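Local atomic coordinates of decapping nuclease RAI1 (Candida albicans, PDB entry 5BUD), a protein that removes the NAD cap from the 5' end of RNAs as a metal-dependent hydrolase and binds and stimulates the exoribonuclease RAT1. Residues Leu23-Arg28 / Asp37-Ser42. Numbering follows the deposited sequence.
Sequences LFSYAR and DDPENS
Leu23 and Phe24 start this part of strand 21-28 with a classic beta bulge, both facing Val209 of strand 205-214. The contact begins at Ser25, whose CB points toward segment 37-42. A chi1 of 55° sets OG of Ser25 on the side flanked by both the backbone N and C. From there OG of Ser25 lies 3.2 Å from CG of Pro39, a close polar-to-apolar touch. The same OG has a weak hydrogen bond to the hydroxyl of Tyr206. Tyr26 meets the proline through its backbone. CA of Tyr26 is 3.6 Å from CB of Pro39. Its CB points away from segment 37-42, and the side chain packs on Leu81 and Ala84 of helix 78-92. At Ala27 the CB points toward segment 37-42 again. CB of Ala27 sits 3.7 Å from OG of Ser42. Arg28 contributes its backbone carbonyl. A water donates a 2.6 Å hydrogen bond to O of Arg28 and has a weak 3.2 Å bond to OG of Ser42. Pro39 and Ser42 reach the strand together because residues 39-42 form a short 3-10 turn, closed by a 2.8 Å hydrogen bond from Ser42 N to Pro39 O. No direct hydrogen bond joins the two segments. Strands 21-28 and 34-35 form a beta hairpin, and the following 3-10 turn folds back onto its first strand. This is packing within the RAI1-like PD-(D/E)XK nuclease fold, with the Ser42 side chain about 10 Å from a bound manganese ion.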
# COMPACT_ATOMS: atom_id res chain seq x y z
N LEU A 23 -5.83 7.76 12.50
CA LEU A 23 -5.33 8.74 13.46
C LEU A 23 -5.38 10.12 12.84
O LEU A 23 -5.92 11.05 13.44
CB LEU A 23 -3.90 8.39 13.89
CG LEU A 23 -3.69 7.00 14.51
CD1 LEU A 23 -2.23 6.76 14.91
CD2 LEU A 23 -4.60 6.78 15.71
N PHE A 24 -4.80 10.27 11.66
CA PHE A 24 -4.83 11.52 10.92
C PHE A 24 -4.54 11.22 9.46
O PHE A 24 -4.35 10.06 9.09
CB PHE A 24 -3.78 12.51 11.48
CG PHE A 24 -2.36 12.00 11.39
CD1 PHE A 24 -1.81 11.28 12.42
CD2 PHE A 24 -1.60 12.23 10.27
CE1 PHE A 24 -0.54 10.78 12.34
CE2 PHE A 24 -0.30 11.75 10.17
CZ PHE A 24 0.22 11.02 11.21
N SER A 25 -4.47 12.28 8.64
CA SER A 25 -4.11 12.19 7.26
C SER A 25 -3.21 13.34 6.86
O SER A 25 -3.11 14.33 7.57
CB SER A 25 -5.35 12.25 6.39
OG SER A 25 -6.08 13.41 6.69
N TYR A 26 -2.61 13.20 5.69
CA TYR A 26 -1.85 14.24 5.06
C TYR A 26 -1.90 13.94 3.56
O TYR A 26 -2.57 12.99 3.16
CB TYR A 26 -0.42 14.31 5.65
CG TYR A 26 0.49 13.12 5.45
CD1 TYR A 26 0.30 11.95 6.15
CD2 TYR A 26 1.57 13.20 4.60
CE1 TYR A 26 1.15 10.85 5.99
CE2 TYR A 26 2.43 12.12 4.43
CZ TYR A 26 2.21 10.94 5.13
OH TYR A 26 3.07 9.89 4.93
N ALA A 27 -1.22 14.74 2.74
CA ALA A 27 -1.41 14.66 1.32
C ALA A 27 -0.14 15.03 0.58
O ALA A 27 0.78 15.60 1.18
CB ALA A 27 -2.57 15.59 0.91
N ARG A 28 -0.09 14.68 -0.70
CA ARG A 28 0.94 15.18 -1.61
C ARG A 28 0.26 15.94 -2.73
O ARG A 28 -0.69 15.44 -3.32
CB ARG A 28 1.75 14.04 -2.18
CG ARG A 28 3.09 14.48 -2.73
CD ARG A 28 3.96 13.27 -3.03
NE ARG A 28 3.43 12.54 -4.17
CZ ARG A 28 3.96 11.44 -4.67
NH1 ARG A 28 5.07 10.94 -4.14
NH2 ARG A 28 3.39 10.84 -5.70
N ASP A 37 -2.00 20.58 6.58
CA ASP A 37 -3.21 21.26 7.06
C ASP A 37 -4.35 21.00 6.08
O ASP A 37 -4.14 20.92 4.86
CB ASP A 37 -2.95 22.76 7.17
CG ASP A 37 -1.84 23.09 8.16
OD1 ASP A 37 -2.08 23.01 9.38
OD2 ASP A 37 -0.73 23.41 7.70
N ASP A 38 -5.56 20.87 6.60
CA ASP A 38 -6.74 20.56 5.77
C ASP A 38 -6.44 19.56 4.62
O ASP A 38 -6.74 19.81 3.46
CB ASP A 38 -7.34 21.85 5.18
CG ASP A 38 -7.47 22.95 6.22
OD1 ASP A 38 -8.11 22.72 7.25
OD2 ASP A 38 -6.94 24.06 5.98
N PRO A 39 -5.83 18.41 4.96
CA PRO A 39 -5.52 17.42 3.93
C PRO A 39 -6.79 16.81 3.27
O PRO A 39 -6.75 16.41 2.12
CB PRO A 39 -4.74 16.36 4.72
CG PRO A 39 -5.30 16.46 6.10
CD PRO A 39 -5.53 17.92 6.31
N GLU A 40 -7.90 16.82 4.00
CA GLU A 40 -9.20 16.34 3.51
C GLU A 40 -9.65 17.02 2.22
O GLU A 40 -10.46 16.47 1.50
CB GLU A 40 -10.30 16.51 4.57
CG GLU A 40 -9.91 16.08 5.99
CD GLU A 40 -9.16 17.17 6.76
OE1 GLU A 40 -8.72 18.16 6.14
OE2 GLU A 40 -9.00 17.02 7.99
N ASN A 41 -9.11 18.20 1.92
CA ASN A 41 -9.33 18.86 0.64
C ASN A 41 -8.74 18.12 -0.56
O ASN A 41 -9.09 18.38 -1.72
CB ASN A 41 -8.73 20.27 0.69
CG ASN A 41 -9.35 21.12 1.79
OD1 ASN A 41 -8.66 21.91 2.45
ND2 ASN A 41 -10.66 20.95 2.00
N SER A 42 -7.80 17.23 -0.29
CA SER A 42 -7.22 16.40 -1.33
C SER A 42 -7.90 15.03 -1.52
O SER A 42 -7.51 14.25 -2.40
CB SER A 42 -5.74 16.17 -1.04
OG SER A 42 -5.05 17.38 -1.14
O HOH W 1 -3.20 16.05 -3.40